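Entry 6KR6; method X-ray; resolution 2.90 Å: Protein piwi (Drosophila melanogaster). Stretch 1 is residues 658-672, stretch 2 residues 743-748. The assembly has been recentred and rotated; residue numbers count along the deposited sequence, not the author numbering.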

# COMPACT_ATOMS: atom_id res chain seq x y z
N SER A 658 -3.84 -4.05 -11.86
CA SER A 658 -5.29 -3.90 -11.82
C SER A 658 -5.76 -2.53 -12.28
O SER A 658 -6.95 -2.24 -12.10
CB SER A 658 -5.82 -4.17 -10.41
OG SER A 658 -7.21 -3.93 -10.33
N LEU A 659 -4.86 -1.72 -12.86
CA LEU A 659 -5.24 -0.41 -13.35
C LEU A 659 -6.42 -0.50 -14.32
O LEU A 659 -7.40 0.24 -14.18
CB LEU A 659 -4.05 0.26 -14.04
CG LEU A 659 -3.11 1.14 -13.23
CD1 LEU A 659 -2.66 2.27 -14.13
CD2 LEU A 659 -3.77 1.67 -11.97
N LYS A 660 -6.33 -1.40 -15.29
CA LYS A 660 -7.37 -1.52 -16.31
C LYS A 660 -8.75 -1.71 -15.69
O LYS A 660 -9.72 -1.06 -16.09
CB LYS A 660 -7.04 -2.67 -17.26
N GLN A 661 -8.84 -2.59 -14.69
CA GLN A 661 -10.12 -2.87 -14.06
C GLN A 661 -10.66 -1.63 -13.34
O GLN A 661 -11.80 -1.20 -13.58
CB GLN A 661 -9.98 -4.04 -13.09
N LEU A 662 -9.86 -1.06 -12.43
CA LEU A 662 -10.36 0.08 -11.67
C LEU A 662 -10.52 1.30 -12.57
O LEU A 662 -11.49 2.05 -12.43
CB LEU A 662 -9.46 0.38 -10.46
CG LEU A 662 -8.16 1.19 -10.37
CD1 LEU A 662 -8.36 2.67 -10.62
CD2 LEU A 662 -7.56 0.99 -8.99
N PHE A 663 -9.60 1.49 -13.53
CA PHE A 663 -9.79 2.55 -14.53
C PHE A 663 -11.17 2.41 -15.14
O PHE A 663 -12.04 3.26 -14.92
CB PHE A 663 -8.74 2.51 -15.64
CG PHE A 663 -8.97 3.54 -16.73
CD1 PHE A 663 -9.82 3.28 -17.80
CD2 PHE A 663 -8.32 4.76 -16.70
CE1 PHE A 663 -10.04 4.21 -18.79
CE2 PHE A 663 -8.52 5.70 -17.69
CZ PHE A 663 -9.38 5.43 -18.74
N GLU A 664 -11.39 1.33 -15.90
CA GLU A 664 -12.66 1.11 -16.57
C GLU A 664 -13.82 1.38 -15.63
O GLU A 664 -14.50 2.39 -15.77
CB GLU A 664 -12.74 -0.31 -17.14
CG GLU A 664 -12.61 -0.37 -18.65
CD GLU A 664 -13.67 0.45 -19.37
OE1 GLU A 664 -14.85 0.37 -18.98
OE2 GLU A 664 -13.32 1.18 -20.32
N PHE A 665 -14.00 0.52 -14.63
CA PHE A 665 -15.19 0.62 -13.79
C PHE A 665 -15.30 2.00 -13.14
O PHE A 665 -16.23 2.76 -13.44
CB PHE A 665 -15.18 -0.49 -12.74
CG PHE A 665 -15.77 -1.79 -13.24
CD1 PHE A 665 -15.26 -2.40 -14.38
CD2 PHE A 665 -16.83 -2.38 -12.58
CE1 PHE A 665 -15.80 -3.58 -14.84
CE2 PHE A 665 -17.37 -3.57 -13.05
CZ PHE A 665 -16.86 -4.17 -14.18
N GLU A 666 -14.36 2.34 -12.26
CA GLU A 666 -14.48 3.56 -11.48
C GLU A 666 -14.56 4.79 -12.37
O GLU A 666 -15.52 5.56 -12.29
CB GLU A 666 -13.31 3.67 -10.50
CG GLU A 666 -13.22 2.53 -9.51
CD GLU A 666 -13.01 3.01 -8.09
OE1 GLU A 666 -13.35 2.26 -7.15
OE2 GLU A 666 -12.50 4.14 -7.91
N VAL A 667 -13.55 5.01 -13.22
CA VAL A 667 -13.48 6.25 -13.98
C VAL A 667 -14.65 6.36 -14.96
O VAL A 667 -15.23 7.44 -15.12
CB VAL A 667 -12.13 6.37 -14.70
CG1 VAL A 667 -12.00 7.73 -15.38
CG2 VAL A 667 -10.99 6.16 -13.72
N LYS A 668 -15.00 5.27 -15.65
CA LYS A 668 -16.09 5.33 -16.61
C LYS A 668 -17.41 5.65 -15.92
O LYS A 668 -18.15 6.54 -16.36
CB LYS A 668 -16.19 4.00 -17.38
N ASP A 669 -17.73 4.92 -14.84
CA ASP A 669 -18.97 5.20 -14.12
C ASP A 669 -18.95 6.62 -13.55
O ASP A 669 -19.98 7.31 -13.56
CB ASP A 669 -19.18 4.17 -13.02
CG ASP A 669 -19.73 2.86 -13.55
OD1 ASP A 669 -20.71 2.89 -14.31
OD2 ASP A 669 -19.17 1.79 -13.21
N ILE A 670 -17.79 7.07 -13.08
CA ILE A 670 -17.69 8.41 -12.51
C ILE A 670 -18.00 9.46 -13.56
O ILE A 670 -18.76 10.40 -13.32
CB ILE A 670 -16.29 8.63 -11.90
CG1 ILE A 670 -16.19 7.95 -10.53
CG2 ILE A 670 -15.96 10.12 -11.81
CD1 ILE A 670 -17.50 7.90 -9.77
N ILE A 671 -17.42 9.31 -14.75
CA ILE A 671 -17.61 10.31 -15.80
C ILE A 671 -19.06 10.30 -16.29
O ILE A 671 -19.67 11.36 -16.47
CB ILE A 671 -16.61 10.09 -16.94
CG1 ILE A 671 -15.19 10.38 -16.46
CG2 ILE A 671 -16.95 10.96 -18.14
CD1 ILE A 671 -14.14 10.27 -17.54
N GLU A 672 -19.63 9.11 -16.49
CA GLU A 672 -21.01 9.04 -16.95
C GLU A 672 -21.97 9.64 -15.93
O GLU A 672 -22.87 10.41 -16.28
CB GLU A 672 -21.40 7.60 -17.26
CG GLU A 672 -20.77 7.07 -18.54
CD GLU A 672 -20.98 8.01 -19.71
OE1 GLU A 672 -22.14 8.41 -19.95
OE2 GLU A 672 -19.99 8.36 -20.38
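Stretch 2, residues 743-748: YNVLYS

Packing of the segment Y743-S748 of Drosophila Piwi against the helix that begins at L659. Stretch 1 is helical from L659 through E672 and continues beyond it, with a wider pi-type turn at 663-668; S658 occupies the N-cap position, but its side chain makes no capping bond. Stretch 2 is extended before L746, continuing a strand begun earlier in the chain, and extended again after it. Between these parts the chain turns a corner at L746 (phi/psi -71/-50°), and the strands before and after it belong to different sheets or faces. The two stretches run in the same general sense: contacts move from N744 and L746 near the start of the helix to Y747 near the end of stretch 1. The backbones are nearest in register at F663 and L746, with CA atoms 6.8 Å apart, and at V667 and Y747, with CA atoms 7.5 Å apart. No hydrogen bond links the stretches; the contact buries 359 Å², both sides summed, and is made by side chains.

Along the helix, L659 comes first. Its CA-to-CB bond points toward stretch 2, and its CD1 lies 3.1 Å from N744 OD1, a tight carbon-to-oxygen approach, and 3.6 Å from L746 CD2. N744 also points its CA-to-CB bond toward the helix, while its ND2 is hydrogen-bonded elsewhere in the structure. The next two residues, K660 and Q661, make no contact with stretch 2. The CA-to-CB bond of L662 points sideways to stretch 2, yet the end of its side chain comes nearer, bringing CD1 to 3.6 Å from L746 CD1. The CA-to-CB bond of F663 is also sideways; with chi1 t, its ring reaches L746 and meets it at the edge, CD2 lying 3.6 Å from L746 CB. L746 therefore packs among L659, L662 and F663, and has the largest area covered by the other stretch, 111 Å².

E664, F665 and E666 lie out of reach of stretch 2, and the line of contact resumes one turn on at V667. This buried valine, chi1 t, has its CA-to-CB bond toward stretch 2 and spans two neighbours: CG2 is 4.3 Å from L746 CD1, a looser apolar contact, and CG1 is 3.9 Å from Y747 CB. Its backbone keeps the helical pattern, with V667 N bonded to F663 O at 2.9 Å.

K668, D669 and I670 again make no contact. I671, four residues after V667, has its CA-to-CB bond toward stretch 2 and completes the contact. Its rotamer, m at chi1 and t at chi2, places CD1 over one face of the Y747 ring, 3.8 Å from the ring centroid and only 7° off the ring normal, a CH-pi interaction; the nearest ring atom, Y747 CE2, is 3.9 Å from I671 CD1. Y747, with chi1 t, thus lays its ring against the later part of stretch 1, whereas Y743, V745 and S748 remain out of reach.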

# COMPACT_ATOMS: atom_id res chain seq x y z
N TYR A 743 1.76 8.99 -7.68
CA TYR A 743 0.50 9.57 -8.11
C TYR A 743 0.31 9.26 -9.59
O TYR A 743 1.12 9.69 -10.42
CB TYR A 743 0.47 11.07 -7.85
CG TYR A 743 0.72 11.44 -6.41
CD1 TYR A 743 -0.33 11.59 -5.51
CD2 TYR A 743 2.01 11.64 -5.94
CE1 TYR A 743 -0.10 11.92 -4.19
CE2 TYR A 743 2.25 11.97 -4.62
CZ TYR A 743 1.19 12.12 -3.76
OH TYR A 743 1.42 12.45 -2.44
N ASN A 744 -0.75 8.51 -9.90
CA ASN A 744 -1.01 8.01 -11.25
C ASN A 744 -2.29 8.64 -11.76
O ASN A 744 -3.39 8.31 -11.30
CB ASN A 744 -1.10 6.49 -11.25
CG ASN A 744 -1.11 5.90 -12.64
OD1 ASN A 744 -1.23 4.69 -12.80
ND2 ASN A 744 -0.96 6.74 -13.65
N VAL A 745 -2.16 9.54 -12.74
CA VAL A 745 -3.29 10.28 -13.29
C VAL A 745 -3.89 9.45 -14.41
O VAL A 745 -3.41 9.46 -15.54
CB VAL A 745 -2.87 11.67 -13.78
CG1 VAL A 745 -4.08 12.44 -14.28
CG2 VAL A 745 -2.16 12.43 -12.67
N LEU A 746 -4.97 8.71 -14.10
CA LEU A 746 -5.63 7.90 -15.12
C LEU A 746 -6.36 8.78 -16.13
O LEU A 746 -6.19 8.63 -17.34
CB LEU A 746 -6.59 6.92 -14.46
CG LEU A 746 -5.93 5.86 -13.57
CD1 LEU A 746 -6.93 4.79 -13.19
CD2 LEU A 746 -4.73 5.26 -14.28
N TYR A 747 -7.18 9.72 -15.64
CA TYR A 747 -7.90 10.64 -16.51
C TYR A 747 -7.64 12.07 -16.06
O TYR A 747 -7.55 12.35 -14.86
CB TYR A 747 -9.40 10.36 -16.51
CG TYR A 747 -10.17 11.29 -17.42
CD1 TYR A 747 -10.19 11.09 -18.79
CD2 TYR A 747 -10.87 12.38 -16.90
CE1 TYR A 747 -10.89 11.94 -19.62
CE2 TYR A 747 -11.57 13.23 -17.73
CZ TYR A 747 -11.58 13.01 -19.09
OH TYR A 747 -12.27 13.85 -19.92
N SER A 748 -7.56 12.98 -17.03
CA SER A 748 -7.35 14.40 -16.73
C SER A 748 -7.99 15.24 -17.82
O SER A 748 -7.59 15.17 -18.98
CB SER A 748 -5.86 14.72 -16.61
OG SER A 748 -5.65 16.12 -16.50